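Local coordinates for aminotransferase, classes I and II (Silicibacter pomeroyi DSS-3, PDB 3H14), which probably transfers amino groups with pyridoxal 5'-phosphate as cofactor, most likely between L-aspartate and 2-oxoglutarate, at residues E147-P152 / T174-D179; L165-P170 / F197-I202. All coordinates share one frame; numbering follows the deposited sequence.

In the fold
The two contacts lie about 11 Å apart, centre to centre, and their segments alternate along the chain: 147-152, 165-170, 174-179, 197-202. Contact 2 pairs two parallel strands in the middle of the seven-stranded sheet of the large domain of this class I aminotransferase. Contact 1 joins two loops. One follows edge strand 138-143. The other leaves strand 164-168 and leads into helix 180-192, which returns the chain to strand 196-200. The contacts are bonded directly, from Leu178 N to Ser169 OG and from Gln151 NE2 to Ala168 O. The loops are thus tied to the C-terminal end of strand 164-168. Class I aminotransferases bind pyridoxal phosphate at this end of the parallel strands.

Contact 1 (E147-P152 / T174-D179); sequences ENRLQP and TGTMLD
Thr176 and Gln151 carry the polar part of this loop-to-loop contact. Thr176 OG1 donates to Arg149 O at 2.9 Å. The hydroxyl oxygen lies nearly along the C=O axis, at 178°. Thr176 OG1 also accepts from Gln151 NE2 at 3.3 Å and sits 25° out of the Gln151 amide plane. It thus fastens the loop after strand 138-143 to the loop leading into helix 180-192. A weak bond joins Gln151 NE2 to Thr176 O at 3.2 Å. The main polar partner of NE2 is Ala168 O, and the two Thr176 bonds add to it. OE1 bonds to a glycerol, probably from crystallisation. A bend at chi2 (-76°) turns Gln151 CD out of an extended path. One water donates to Leu150 O at 2.6 Å and also bonds to Thr174 OG1.

Van der Waals contacts flank these bonds. Leu150 CD1 meets Thr174 CG2 at 3.7 Å. Leu178 CD1 lies against the amide oxygen OE1 of Gln151 at 3.7 Å, while its CD2 touches the aliphatic Gln151 CG. Arg149 CG passes Thr176 CB at 4.0 Å, and the extended chain carries NE to a salt bridge with Asp311.

Asp179 is the N-cap of helix 180-192, and Leu178 packs on Met183 of that helix. Leu178 and Pro152 touch Val167 of strand 164-168, and Leu150 and Thr174 touch Tyr317 of strand 315-319. The loops lie between the seven-stranded and four-stranded sheets.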
# COMPACT_ATOMS: atom_id res chain seq x y z
N GLU A 147 4.51 6.10 19.46
CA GLU A 147 4.41 5.09 20.49
C GLU A 147 3.41 4.00 20.10
O GLU A 147 3.41 2.92 20.69
CB GLU A 147 4.04 5.76 21.84
CG GLU A 147 2.80 6.64 21.83
CD GLU A 147 3.05 8.10 21.60
OE1 GLU A 147 3.97 8.46 20.83
OE2 GLU A 147 2.28 8.91 22.17
N ASN A 148 2.55 4.29 19.12
CA ASN A 148 1.58 3.33 18.58
C ASN A 148 2.04 2.73 17.26
O ASN A 148 1.27 2.05 16.58
CB ASN A 148 0.20 3.98 18.43
CG ASN A 148 -0.40 4.43 19.76
OD1 ASN A 148 -0.11 3.86 20.82
ND2 ASN A 148 -1.19 5.50 19.72
N ARG A 149 3.31 2.96 16.92
CA ARG A 149 3.89 2.46 15.69
C ARG A 149 3.21 3.06 14.45
O ARG A 149 3.17 2.44 13.38
CB ARG A 149 3.82 0.92 15.67
CG ARG A 149 5.08 0.23 15.18
CD ARG A 149 4.93 -1.31 15.21
NE ARG A 149 6.16 -2.02 14.82
CZ ARG A 149 7.26 -2.07 15.58
NH1 ARG A 149 8.35 -2.71 15.16
NH2 ARG A 149 7.26 -1.50 16.79
N LEU A 150 2.69 4.27 14.60
CA LEU A 150 1.96 5.00 13.56
C LEU A 150 0.83 4.20 12.94
O LEU A 150 0.60 4.27 11.73
CB LEU A 150 2.92 5.50 12.49
CG LEU A 150 3.99 6.48 12.99
CD1 LEU A 150 4.99 6.84 11.86
CD2 LEU A 150 3.32 7.73 13.59
N GLN A 151 0.13 3.50 13.81
CA GLN A 151 -1.02 2.71 13.51
C GLN A 151 -2.12 3.18 14.43
O GLN A 151 -1.84 3.58 15.56
CB GLN A 151 -0.73 1.25 13.79
CG GLN A 151 0.15 0.59 12.75
CD GLN A 151 -0.58 0.24 11.46
OE1 GLN A 151 -1.81 0.38 11.37
NE2 GLN A 151 0.18 -0.20 10.45
N PRO A 152 -3.37 3.14 13.95
CA PRO A 152 -4.42 3.52 14.89
C PRO A 152 -4.55 2.55 16.06
O PRO A 152 -4.23 1.37 15.95
CB PRO A 152 -5.70 3.52 14.04
CG PRO A 152 -5.40 2.68 12.88
CD PRO A 152 -3.89 2.75 12.63
N THR A 174 4.88 3.85 5.98
CA THR A 174 5.75 3.61 7.13
C THR A 174 6.39 2.25 7.14
O THR A 174 7.45 2.09 7.74
CB THR A 174 4.96 3.72 8.44
OG1 THR A 174 3.92 2.75 8.46
CG2 THR A 174 4.40 5.09 8.60
N GLY A 175 5.74 1.28 6.49
CA GLY A 175 6.08 -0.11 6.60
C GLY A 175 5.68 -0.79 7.90
O GLY A 175 5.95 -1.98 8.06
N THR A 176 5.03 -0.09 8.82
CA THR A 176 4.71 -0.71 10.12
C THR A 176 3.60 -1.77 10.00
O THR A 176 2.72 -1.69 9.10
CB THR A 176 4.39 0.34 11.21
OG1 THR A 176 3.18 1.05 10.89
CG2 THR A 176 5.55 1.34 11.33
N MSE A 177 3.65 -2.76 10.89
CA MSE A 177 2.72 -3.84 10.88
C MSE A 177 1.95 -3.98 12.18
O MSE A 177 2.37 -3.50 13.23
CB MSE A 177 3.46 -5.13 10.55
CG MSE A 177 3.91 -5.16 9.11
SE MSE A 177 5.24 -6.53 8.75
CE MSE A 177 4.00 -8.06 8.82
N LEU A 178 0.81 -4.65 12.08
CA LEU A 178 -0.05 -4.94 13.23
C LEU A 178 0.10 -6.41 13.56
O LEU A 178 -0.18 -7.29 12.73
CB LEU A 178 -1.50 -4.66 12.89
CG LEU A 178 -1.83 -3.19 12.68
CD1 LEU A 178 -3.13 -2.99 11.92
CD2 LEU A 178 -1.86 -2.48 14.00
N ASP A 179 0.55 -6.67 14.79
CA ASP A 179 0.62 -8.05 15.24
C ASP A 179 -0.80 -8.52 15.65
O ASP A 179 -1.76 -7.74 15.60
CB ASP A 179 1.68 -8.20 16.33
CG ASP A 179 1.32 -7.51 17.65
OD1 ASP A 179 0.22 -6.92 17.83
OD2 ASP A 179 2.20 -7.56 18.54
O HOH W 1 1.60 3.57 9.41

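Contact 2 (L165-P170 / F197-I202)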
# COMPACT_ATOMS: atom_id res chain seq x y z
N LEU A 165 -13.89 1.63 9.58
CA LEU A 165 -12.47 1.79 9.90
C LEU A 165 -11.60 0.98 8.95
O LEU A 165 -11.83 -0.21 8.74
CB LEU A 165 -12.18 1.35 11.31
CG LEU A 165 -10.71 1.51 11.78
CD1 LEU A 165 -10.37 2.99 11.99
CD2 LEU A 165 -10.48 0.68 13.08
N MSE A 166 -10.56 1.62 8.42
CA MSE A 166 -9.62 0.93 7.55
C MSE A 166 -8.22 0.94 8.11
O MSE A 166 -7.76 1.96 8.60
CB MSE A 166 -9.58 1.60 6.19
CG MSE A 166 -8.67 0.86 5.22
SE MSE A 166 -9.40 0.71 3.45
CE MSE A 166 -8.44 -0.98 3.48
N VAL A 167 -7.58 -0.22 8.11
CA VAL A 167 -6.21 -0.38 8.62
C VAL A 167 -5.35 -1.03 7.55
O VAL A 167 -5.85 -1.80 6.72
CB VAL A 167 -6.14 -1.26 9.92
CG1 VAL A 167 -6.98 -0.62 11.01
CG2 VAL A 167 -6.59 -2.69 9.63
N ALA A 168 -4.05 -0.73 7.56
CA ALA A 168 -3.11 -1.35 6.60
C ALA A 168 -1.91 -1.90 7.34
O ALA A 168 -1.33 -1.20 8.19
CB ALA A 168 -2.66 -0.33 5.53
N SER A 169 -1.54 -3.13 7.03
CA SER A 169 -0.36 -3.77 7.61
C SER A 169 0.16 -4.83 6.64
O SER A 169 -0.60 -5.73 6.28
CB SER A 169 -0.71 -4.44 8.96
OG SER A 169 0.38 -5.22 9.47
N PRO A 170 1.43 -4.69 6.16
CA PRO A 170 2.31 -3.51 6.26
C PRO A 170 1.71 -2.23 5.65
O PRO A 170 1.06 -2.30 4.60
CB PRO A 170 3.54 -3.93 5.44
CG PRO A 170 3.50 -5.42 5.40
CD PRO A 170 2.06 -5.80 5.43
N PHE A 197 -15.16 -2.98 9.48
CA PHE A 197 -13.72 -3.14 9.46
C PHE A 197 -13.21 -3.60 8.11
O PHE A 197 -13.57 -4.68 7.59
CB PHE A 197 -13.30 -4.13 10.54
CG PHE A 197 -11.81 -4.14 10.82
CD1 PHE A 197 -11.23 -3.16 11.66
CD2 PHE A 197 -10.98 -5.11 10.28
CE1 PHE A 197 -9.87 -3.15 11.94
CE2 PHE A 197 -9.60 -5.11 10.55
CZ PHE A 197 -9.04 -4.12 11.39
N ILE A 198 -12.28 -2.80 7.57
CA ILE A 198 -11.63 -3.13 6.30
C ILE A 198 -10.13 -3.23 6.52
O ILE A 198 -9.52 -2.27 6.99
CB ILE A 198 -11.89 -2.07 5.26
CG1 ILE A 198 -13.39 -1.87 5.05
CG2 ILE A 198 -11.17 -2.43 3.94
CD1 ILE A 198 -13.69 -0.79 4.20
N SER A 199 -9.56 -4.40 6.17
CA SER A 199 -8.15 -4.70 6.34
C SER A 199 -7.46 -4.69 4.98
O SER A 199 -7.77 -5.49 4.09
CB SER A 199 -7.98 -6.06 7.01
OG SER A 199 -6.63 -6.39 7.28
N ASP A 200 -6.52 -3.75 4.83
CA ASP A 200 -5.72 -3.59 3.61
C ASP A 200 -4.47 -4.45 3.82
O ASP A 200 -3.62 -4.17 4.68
CB ASP A 200 -5.41 -2.10 3.36
CG ASP A 200 -4.50 -1.86 2.15
OD1 ASP A 200 -3.84 -2.82 1.69
OD2 ASP A 200 -4.41 -0.70 1.68
N GLU A 201 -4.37 -5.53 3.06
CA GLU A 201 -3.34 -6.54 3.21
C GLU A 201 -2.51 -6.61 1.92
O GLU A 201 -1.82 -7.59 1.64
CB GLU A 201 -3.98 -7.88 3.60
CG GLU A 201 -4.81 -7.70 4.90
CD GLU A 201 -5.32 -8.96 5.59
OE1 GLU A 201 -5.19 -10.11 5.06
OE2 GLU A 201 -5.90 -8.76 6.69
N ILE A 202 -2.54 -5.50 1.17
CA ILE A 202 -1.92 -5.40 -0.16
C ILE A 202 -0.42 -5.73 -0.13
O ILE A 202 0.10 -6.35 -1.06
CB ILE A 202 -2.26 -3.99 -0.76
CG1 ILE A 202 -3.73 -4.04 -1.23
CG2 ILE A 202 -1.31 -3.53 -1.96
CD1 ILE A 202 -4.36 -2.72 -1.50
O HOH W 2 -0.71 -3.84 3.23
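Phe197 and Leu165 are paired across two parallel strands, and their side chains lie side by side, pointing the same way. Leu165 CD2 meets the edge of the Phe197 ring, near its plane, 4.0 Å from CE1. Val167 crosses the Phe197 side chain at about a right angle. Its chi1 (-59°) puts CG1 beside the backbone N. Both methyls touch ring atom CE1, but Val167 CG2 comes closer to Phe197 CZ, at 3.3 Å, a tight contact.

The opposite face carries Met166, Ile198, Ala168 and Asp200. Met166, a selenomethionine modelled in two conformers, crosses Ile198 obliquely. Its end is placed too close to Ile198 CG2, so the detail is doubtful. Ala168 CB lies 3.9 Å from Asp200 CB. Asp200 OD1 accepts from Ile202 N at 3.0 Å, an Asx turn at the strand end, while OD2 bonds to Tyr128 OH. The aspartate has the position of the family residue that faces the pyridine nitrogen of the cofactor, and probably has that role here.

Backbone hydrogen bonds of a parallel pair join the strands. Ile198 N donates to Leu165 O at 2.9 Å. Val167 N then donates to Ile198 O, and Asp200 N to Val167 O. The hydrogen bond from Ser169 N to Asp200 O is weak. A cis peptide then leads into Pro170.

The two strands are the outer elements of a beta-alpha-beta crossover unit whose helix, 180-192, covers Phe197 and Val167. Helix 100-111 covers the other face through Phe104 and Phe108. Strands 117-122 and 223-227 flank the pair.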